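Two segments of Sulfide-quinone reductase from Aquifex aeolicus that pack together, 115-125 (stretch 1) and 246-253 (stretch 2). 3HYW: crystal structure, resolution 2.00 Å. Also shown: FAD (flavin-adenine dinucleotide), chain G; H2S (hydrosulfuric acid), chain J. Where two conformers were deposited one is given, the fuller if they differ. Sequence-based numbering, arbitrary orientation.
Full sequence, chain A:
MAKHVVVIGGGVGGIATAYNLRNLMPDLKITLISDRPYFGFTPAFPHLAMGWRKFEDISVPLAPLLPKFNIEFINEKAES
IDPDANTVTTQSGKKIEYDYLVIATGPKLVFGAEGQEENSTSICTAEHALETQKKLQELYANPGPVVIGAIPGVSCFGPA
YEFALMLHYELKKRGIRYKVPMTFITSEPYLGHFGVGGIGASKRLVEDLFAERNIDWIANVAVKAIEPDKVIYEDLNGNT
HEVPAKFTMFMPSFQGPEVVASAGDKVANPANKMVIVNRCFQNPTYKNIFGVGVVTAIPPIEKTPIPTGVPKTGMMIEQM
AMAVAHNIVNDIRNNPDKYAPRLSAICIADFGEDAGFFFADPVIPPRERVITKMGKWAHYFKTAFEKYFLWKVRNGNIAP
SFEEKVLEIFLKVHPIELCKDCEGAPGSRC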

ATOM      1  N   GLY A 115      -5.184  -8.491 -34.545  1.00 34.74           N
ATOM      2  CA  GLY A 115      -3.790  -8.758 -34.910  1.00 35.06           C
ATOM      3  C   GLY A 115      -2.980  -9.507 -33.858  1.00 35.09           C
ATOM      4  O   GLY A 115      -1.758  -9.598 -33.965  1.00 34.84           O
ATOM      5  N   GLN A 116      -3.654 -10.052 -32.848  1.00 35.30           N
ATOM      6  CA  GLN A 116      -2.962 -10.694 -31.723  1.00 35.57           C
ATOM      7  C   GLN A 116      -2.254 -11.983 -32.132  1.00 36.12           C
ATOM      8  O   GLN A 116      -1.051 -12.136 -31.888  1.00 35.71           O
ATOM      9  N   GLU A 117      -2.992 -12.902 -32.753  1.00 36.97           N
ATOM     10  CA  GLU A 117      -2.404 -14.170 -33.187  1.00 38.06           C
ATOM     11  C   GLU A 117      -1.249 -13.955 -34.172  1.00 38.16           C
ATOM     12  O   GLU A 117      -0.271 -14.701 -34.145  1.00 38.79           O
ATOM     13  N   GLU A 118      -1.361 -12.923 -35.009  1.00 38.43           N
ATOM     14  CA  GLU A 118      -0.360 -12.622 -36.042  1.00 38.57           C
ATOM     15  C   GLU A 118       0.866 -11.859 -35.524  1.00 38.01           C
ATOM     16  O   GLU A 118       1.997 -12.157 -35.920  1.00 37.66           O
ATOM     17  N   ASN A 119       0.635 -10.872 -34.660  1.00 37.19           N
ATOM     18  CA  ASN A 119       1.686  -9.926 -34.259  1.00 36.83           C
ATOM     19  C   ASN A 119       2.257 -10.123 -32.856  1.00 36.63           C
ATOM     20  O   ASN A 119       3.354  -9.643 -32.553  1.00 36.56           O
ATOM     21  N   SER A 120       1.511 -10.809 -31.997  1.00 36.54           N
ATOM     22  CA  SER A 120       1.969 -11.058 -30.634  1.00 36.39           C
ATOM     23  C   SER A 120       2.557 -12.462 -30.498  1.00 36.42           C
ATOM     24  O   SER A 120       2.750 -13.167 -31.497  1.00 36.67           O
ATOM     25  N   THR A 121       2.863 -12.851 -29.263  1.00 36.18           N
ATOM     26  CA  THR A 121       3.274 -14.219 -28.954  1.00 35.90           C
ATOM     27  C   THR A 121       2.415 -14.747 -27.818  1.00 35.90           C
ATOM     28  O   THR A 121       1.758 -13.982 -27.117  1.00 35.34           O
ATOM     29  N   SER A 122       2.429 -16.066 -27.643  1.00 36.51           N
ATOM     30  CA  SER A 122       1.693 -16.716 -26.580  1.00 36.80           C
ATOM     31  C   SER A 122       2.472 -17.938 -26.108  1.00 36.90           C
ATOM     32  O   SER A 122       3.312 -18.467 -26.835  1.00 36.93           O
ATOM     33  N   ILE A 123       2.194 -18.376 -24.886  1.00 36.70           N
ATOM     34  CA  ILE A 123       2.967 -19.439 -24.247  1.00 36.64           C
ATOM     35  C   ILE A 123       2.063 -20.568 -23.731  1.00 36.75           C
ATOM     36  O   ILE A 123       2.489 -21.385 -22.916  1.00 36.13           O
ATOM     37  N   CYS A 124       0.833 -20.621 -24.244  1.00 36.75           N
ATOM     38  CA  CYS A 124      -0.202 -21.521 -23.718  1.00 37.22           C
ATOM     39  C   CYS A 124      -0.103 -22.953 -24.231  1.00 37.24           C
ATOM     40  O   CYS A 124      -0.653 -23.871 -23.620  1.00 37.96           O
ATOM     41  N   THR A 125       0.559 -23.136 -25.369  1.00 36.92           N
ATOM     42  CA  THR A 125       0.912 -24.476 -25.842  1.00 36.46           C
ATOM     43  C   THR A 125       2.420 -24.551 -26.028  1.00 35.90           C
ATOM     44  O   THR A 125       3.085 -23.524 -26.141  1.00 35.73           O
ATOM     45  N   LYS A 246       7.984  -3.402 -29.222  1.00 36.26           N
ATOM     46  CA  LYS A 246       8.761  -4.154 -30.202  1.00 36.31           C
ATOM     47  C   LYS A 246       8.523  -5.656 -30.015  1.00 35.73           C
ATOM     48  O   LYS A 246       8.540  -6.425 -30.977  1.00 35.59           O
ATOM     49  N   PHE A 247       8.293  -6.060 -28.770  1.00 35.14           N
ATOM     50  CA  PHE A 247       7.949  -7.444 -28.458  1.00 34.53           C
ATOM     51  C   PHE A 247       6.761  -7.468 -27.509  1.00 34.18           C
ATOM     52  O   PHE A 247       6.729  -6.719 -26.535  1.00 34.10           O
ATOM     53  N   THR A 248       5.789  -8.328 -27.801  1.00 33.91           N
ATOM     54  CA  THR A 248       4.660  -8.546 -26.897  1.00 33.66           C
ATOM     55  C   THR A 248       4.411 -10.029 -26.616  1.00 33.49           C
ATOM     56  O   THR A 248       4.760 -10.902 -27.418  1.00 33.53           O
ATOM     57  N   MET A 249       3.807 -10.295 -25.462  1.00 33.04           N
ATOM     58  CA  MET A 249       3.321 -11.616 -25.125  1.00 33.00           C
ATOM     59  C   MET A 249       2.002 -11.415 -24.400  1.00 32.91           C
ATOM     60  O   MET A 249       1.972 -10.895 -23.282  1.00 32.90           O
ATOM     61  N   PHE A 250       0.913 -11.823 -25.044  1.00 32.71           N
ATOM     62  CA  PHE A 250      -0.398 -11.732 -24.430  1.00 32.86           C
ATOM     63  C   PHE A 250      -1.063 -13.083 -24.245  1.00 33.49           C
ATOM     64  O   PHE A 250      -0.897 -13.991 -25.063  1.00 33.69           O
ATOM     65  N   MET A 251      -1.785 -13.211 -23.136  1.00 33.77           N
ATOM     66  CA  MET A 251      -2.640 -14.364 -22.900  1.00 34.22           C
ATOM     67  C   MET A 251      -3.880 -14.241 -23.772  1.00 34.38           C
ATOM     68  O   MET A 251      -4.447 -13.144 -23.895  1.00 34.36           O
ATOM     69  N   PRO A 252      -4.285 -15.354 -24.408  1.00 34.27           N
ATOM     70  CA  PRO A 252      -5.586 -15.412 -25.055  1.00 34.29           C
ATOM     71  C   PRO A 252      -6.672 -15.761 -24.042  1.00 34.41           C
ATOM     72  O   PRO A 252      -6.365 -16.223 -22.937  1.00 34.49           O
ATOM     73  N   SER A 253      -7.926 -15.505 -24.400  1.00 34.43           N
ATOM     74  CA  SER A 253      -9.052 -15.978 -23.601  1.00 34.54           C
ATOM     75  C   SER A 253      -9.363 -17.420 -24.013  1.00 34.60           C
ATOM     76  O   SER A 253      -8.858 -17.904 -25.031  1.00 34.41           O
TER

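A loop that runs beside a β-strand can be held by short hydroxyl side chains that reach the strand's polar groups, working together with backbone hydrogen bonds. Sulfide-quinone reductase offers a compact example, in which Thr-121, Gln-116 and Met-249 have the largest areas covered by the opposing stretch.

Thr-121 sits at the centre. Its CB leaves sideways, and the p rotamer (chi1 61°) brings OG1 to 2.7 Å from Thr-248 O, to which it donates a hydrogen bond; Thr-121 N adds a weak one to the same oxygen at 3.3 Å. The carbonyl of the same residue is an acceptor in turn: Phe-250 N donates to Thr-121 O at 3.1 Å. The same hydroxyl also packs against carbon, with Thr-121 OG1 3.4 Å from Met-249 CG and 3.6 Å from Phe-247 CZ.

Beside it, Ser-120 (t) hydrogen-bonds through OG to Thr-248 OG1 at 2.7 Å, while lying at the edge of the Phe-250 ring. Water 1 extends this polar cluster, linking Asn-119 O (2.7 Å from the water O) with Thr-248 OG1 (2.6 Å).

Gln-116 works from farther off. An extended t,t chain carries its end in from the helix, so that NE2 makes a weak hydrogen bond to Met-251 O at 3.4 Å.

Met-249, with chi angles t, m, m, supplies the apolar counterpart: its CE meets Ile-123 CD1 at 3.9 Å, and its SD lies 3.9 Å from Ser-122 CA. Nearby, water 2 accepts from Ile-123 N and donates to Phe-250 O.

At the far end Cys-124 (m) points toward the strand, its SG 3.5 Å from Met-251 CE and 3.6 Å from Pro-252 CD. That SG also lies 2.7 Å from S of the bound H2S, while Cys-124 CA approaches FAD C8M at 3.8 Å, placing this packing beside the flavin.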

ATOM      1  CB  GLN A 116      -3.924 -10.951 -30.559  1.00 35.40           C
ATOM      2  CG  GLN A 116      -3.291 -11.678 -29.357  1.00 35.37           C
ATOM      3  CD  GLN A 116      -4.283 -11.968 -28.243  1.00 35.22           C
ATOM      4  OE1 GLN A 116      -5.440 -11.548 -28.293  1.00 34.16           O
ATOM      5  NE2 GLN A 116      -3.829 -12.694 -27.225  1.00 35.77           N
ATOM      6  CB  GLU A 117      -3.459 -15.107 -33.781  1.00 37.93           C
ATOM      7  CG  GLU A 117      -3.017 -16.579 -33.789  1.00 38.96           C
ATOM      8  CD  GLU A 117      -4.058 -17.535 -34.357  1.00 38.92           C
ATOM      9  OE1 GLU A 117      -5.177 -17.096 -34.692  1.00 40.51           O
ATOM     10  OE2 GLU A 117      -3.749 -18.739 -34.468  1.00 40.77           O
ATOM     11  CB  GLU A 118      -0.984 -11.825 -37.202  1.00 39.26           C
ATOM     12  CG  GLU A 118      -2.082 -12.546 -37.979  1.00 41.28           C
ATOM     13  CD  GLU A 118      -3.492 -12.148 -37.542  1.00 43.95           C
ATOM     14  OE1 GLU A 118      -3.730 -11.947 -36.325  1.00 43.59           O
ATOM     15  OE2 GLU A 118      -4.370 -12.048 -38.431  1.00 45.97           O
ATOM     16  CB  ASN A 119       1.185  -8.486 -34.408  1.00 36.52           C
ATOM     17  CG  ASN A 119       0.719  -8.175 -35.815  1.00 36.04           C
ATOM     18  OD1 ASN A 119       1.311  -8.633 -36.793  1.00 35.69           O
ATOM     19  ND2 ASN A 119      -0.344  -7.388 -35.925  1.00 35.77           N
ATOM     20  CB  SER A 120       0.822 -10.852 -29.643  1.00 36.30           C
ATOM     21  OG  SER A 120       1.311 -10.678 -28.327  1.00 36.58           O
ATOM     22  CB  THR A 121       4.774 -14.329 -28.565  1.00 35.82           C
ATOM     23  OG1 THR A 121       5.037 -13.554 -27.390  1.00 35.55           O
ATOM     24  CG2 THR A 121       5.681 -13.865 -29.701  1.00 35.46           C
ATOM     25  CB  SER A 122       0.310 -17.115 -27.077  1.00 36.93           C
ATOM     26  OG  SER A 122       0.416 -18.161 -28.021  1.00 38.41           O
ATOM     27  CB  ILE A 123       3.864 -18.874 -23.110  1.00 36.68           C
ATOM     28  CG1 ILE A 123       3.012 -18.301 -21.966  1.00 37.07           C
ATOM     29  CG2 ILE A 123       4.821 -17.805 -23.657  1.00 36.34           C
ATOM     30  CD1 ILE A 123       3.818 -17.686 -20.821  1.00 36.89           C
ATOM     31  CB  CYS A 124      -1.597 -20.967 -24.019  1.00 37.36           C
ATOM     32  SG  CYS A 124      -2.012 -19.505 -23.109  0.50 38.88           S
ATOM     33  CB  THR A 125       0.202 -24.864 -27.164  1.00 36.52           C
ATOM     34  OG1 THR A 125       0.673 -24.034 -28.227  1.00 35.99           O
ATOM     35  CG2 THR A 125      -1.322 -24.736 -27.043  1.00 37.27           C
ATOM     36  CB  LYS A 246      10.251  -3.812 -30.094  1.00 36.75           C
ATOM     37  CG  LYS A 246      11.124  -4.552 -31.095  1.00 38.22           C
ATOM     38  CD  LYS A 246      12.502  -3.936 -31.219  1.00 40.95           C
ATOM     39  CE  LYS A 246      13.301  -4.630 -32.325  1.00 42.17           C
ATOM     40  NZ  LYS A 246      13.469  -6.096 -32.058  1.00 42.47           N
ATOM     41  CB  PHE A 247       9.143  -8.182 -27.840  1.00 34.54           C
ATOM     42  CG  PHE A 247       8.796  -9.543 -27.290  1.00 35.00           C
ATOM     43  CD1 PHE A 247       8.294  -9.678 -25.995  1.00 35.16           C
ATOM     44  CD2 PHE A 247       8.960 -10.688 -28.070  1.00 35.52           C
ATOM     45  CE1 PHE A 247       7.947 -10.936 -25.482  1.00 36.15           C
ATOM     46  CE2 PHE A 247       8.630 -11.950 -27.564  1.00 36.41           C
ATOM     47  CZ  PHE A 247       8.118 -12.072 -26.270  1.00 35.39           C
ATOM     48  CB  THR A 248       3.335  -7.919 -27.428  1.00 33.57           C
ATOM     49  OG1 THR A 248       2.933  -8.583 -28.630  1.00 33.28           O
ATOM     50  CG2 THR A 248       3.492  -6.432 -27.705  1.00 33.83           C
ATOM     51  CB  MET A 249       4.326 -12.360 -24.233  1.00 32.75           C
ATOM     52  CG  MET A 249       4.140 -13.884 -24.166  1.00 33.56           C
ATOM     53  SD  MET A 249       2.573 -14.462 -23.480  1.00 33.52           S
ATOM     54  CE  MET A 249       2.741 -14.046 -21.745  1.00 31.87           C
ATOM     55  CB  PHE A 250      -1.302 -10.747 -25.188  1.00 32.59           C
ATOM     56  CG  PHE A 250      -1.075  -9.326 -24.788  1.00 32.16           C
ATOM     57  CD1 PHE A 250      -1.852  -8.740 -23.796  1.00 30.70           C
ATOM     58  CD2 PHE A 250      -0.044  -8.588 -25.360  1.00 31.36           C
ATOM     59  CE1 PHE A 250      -1.613  -7.436 -23.387  1.00 30.71           C
ATOM     60  CE2 PHE A 250       0.190  -7.279 -24.966  1.00 30.77           C
ATOM     61  CZ  PHE A 250      -0.597  -6.703 -23.979  1.00 31.18           C
ATOM     62  CB  MET A 251      -3.062 -14.441 -21.432  1.00 34.48           C
ATOM     63  CG  MET A 251      -1.912 -14.490 -20.438  1.00 36.47           C
ATOM     64  SD  MET A 251      -0.778 -15.877 -20.687  1.00 41.68           S
ATOM     65  CE  MET A 251      -1.877 -17.276 -20.448  1.00 38.31           C
ATOM     66  CB  PRO A 252      -5.414 -16.537 -26.077  1.00 34.08           C
ATOM     67  CG  PRO A 252      -4.392 -17.446 -25.482  1.00 34.18           C
ATOM     68  CD  PRO A 252      -3.522 -16.610 -24.571  1.00 34.48           C
ATOM     69  CB  SER A 253     -10.267 -15.074 -23.791  1.00 34.54           C
ATOM     70  OG  SER A 253     -10.729 -15.123 -25.127  1.00 34.25           O
TER
HETATM   71  PA  FAD G 441      -4.415 -29.595 -20.985  1.00 23.13           P
HETATM   72  O1A FAD G 441      -3.442 -30.074 -19.938  1.00 21.98           O
HETATM   73  O2A FAD G 441      -4.028 -28.461 -21.883  1.00 24.09           O
HETATM   74  O5B FAD G 441      -4.784 -30.880 -21.861  1.00 24.67           O
HETATM   75  C5B FAD G 441      -5.789 -30.900 -22.861  1.00 24.01           C
HETATM   76  C4B FAD G 441      -5.500 -32.100 -23.749  1.00 24.36           C
HETATM   77  O4B FAD G 441      -6.601 -32.340 -24.625  1.00 25.28           O
HETATM   78  C3B FAD G 441      -4.299 -31.847 -24.645  1.00 25.54           C
HETATM   79  O3B FAD G 441      -3.513 -33.042 -24.706  1.00 25.86           O
HETATM   80  C2B FAD G 441      -4.916 -31.540 -25.996  1.00 25.73           C
HETATM   81  O2B FAD G 441      -4.040 -31.873 -27.070  1.00 26.92           O
HETATM   82  C1B FAD G 441      -6.147 -32.427 -25.975  1.00 25.75           C
HETATM   83  N9A FAD G 441      -7.242 -32.014 -26.894  1.00 26.20           N
HETATM   84  C8A FAD G 441      -7.666 -30.759 -27.158  1.00 26.17           C
HETATM   85  N7A FAD G 441      -8.703 -30.825 -28.031  1.00 26.59           N
HETATM   86  C5A FAD G 441      -8.917 -32.131 -28.314  1.00 26.19           C
HETATM   87  C6A FAD G 441      -9.820 -32.809 -29.131  1.00 26.33           C
HETATM   88  N6A FAD G 441     -10.737 -32.126 -29.854  1.00 25.81           N
HETATM   89  N1A FAD G 441      -9.776 -34.167 -29.195  1.00 26.27           N
HETATM   90  C2A FAD G 441      -8.873 -34.864 -28.484  1.00 26.78           C
HETATM   91  N3A FAD G 441      -7.990 -34.234 -27.692  1.00 26.57           N
HETATM   92  C4A FAD G 441      -7.996 -32.874 -27.588  1.00 26.06           C
HETATM   93  N1  FAD G 441      -1.582 -24.396 -13.293  1.00 22.93           N
HETATM   94  C2  FAD G 441      -0.926 -24.506 -12.107  1.00 23.66           C
HETATM   95  O2  FAD G 441      -1.494 -25.028 -11.128  1.00 24.10           O
HETATM   96  N3  FAD G 441       0.348 -24.067 -11.961  1.00 23.08           N
HETATM   97  C4  FAD G 441       0.992 -23.506 -13.004  1.00 23.39           C
HETATM   98  O4  FAD G 441       2.272 -23.047 -12.875  1.00 23.55           O
HETATM   99  C4X FAD G 441       0.341 -23.382 -14.226  1.00 23.22           C
HETATM  100  N5  FAD G 441       0.991 -22.812 -15.267  1.00 23.21           N
HETATM  101  C5X FAD G 441       0.380 -22.688 -16.466  1.00 23.05           C
HETATM  102  C6  FAD G 441       1.079 -22.109 -17.531  1.00 23.03           C
HETATM  103  C7  FAD G 441       0.472 -21.959 -18.774  1.00 23.35           C
HETATM  104  C7M FAD G 441       1.264 -21.319 -19.899  1.00 23.27           C
HETATM  105  C8  FAD G 441      -0.844 -22.394 -18.945  1.00 23.43           C
HETATM  106  C8M FAD G 441      -1.569 -22.258 -20.271  1.00 23.84           C
HETATM  107  C9  FAD G 441      -1.536 -22.967 -17.875  1.00 23.15           C
HETATM  108  C9A FAD G 441      -0.931 -23.134 -16.619  1.00 23.25           C
HETATM  109  N10 FAD G 441      -1.591 -23.712 -15.572  1.00 23.61           N
HETATM  110  C10 FAD G 441      -0.970 -23.834 -14.371  1.00 23.12           C
HETATM  111  C1' FAD G 441      -3.008 -24.119 -15.722  1.00 23.08           C
HETATM  112  C2' FAD G 441      -3.383 -25.579 -15.874  1.00 22.43           C
HETATM  113  O2' FAD G 441      -2.750 -26.365 -14.855  1.00 23.62           O
HETATM  114  C3' FAD G 441      -3.041 -26.041 -17.291  1.00 22.62           C
HETATM  115  O3' FAD G 441      -3.749 -25.213 -18.244  1.00 20.36           O
HETATM  116  C4' FAD G 441      -3.406 -27.504 -17.502  1.00 22.58           C
HETATM  117  O4' FAD G 441      -2.701 -27.974 -18.657  1.00 23.25           O
HETATM  118  C5' FAD G 441      -4.909 -27.676 -17.694  1.00 21.62           C
HETATM  119  O5' FAD G 441      -5.230 -29.060 -17.793  1.00 22.49           O
HETATM  120  P   FAD G 441      -6.338 -29.614 -18.826  1.00 21.98           P
HETATM  121  O1P FAD G 441      -6.357 -31.115 -18.702  1.00 21.34           O
HETATM  122  O2P FAD G 441      -7.631 -28.844 -18.672  1.00 20.22           O
HETATM  123  O3P FAD G 441      -5.794 -29.186 -20.282  1.00 21.19           O
HETATM  124  S   H2S J 700      -2.258 -20.920 -20.830  0.50 28.49           S
HETATM  125  O   HOH W   1       4.302  -7.895 -30.702  1.00 39.87           O
HETATM  126  O   HOH W   2      -0.063 -16.891 -23.793  1.00 26.25           O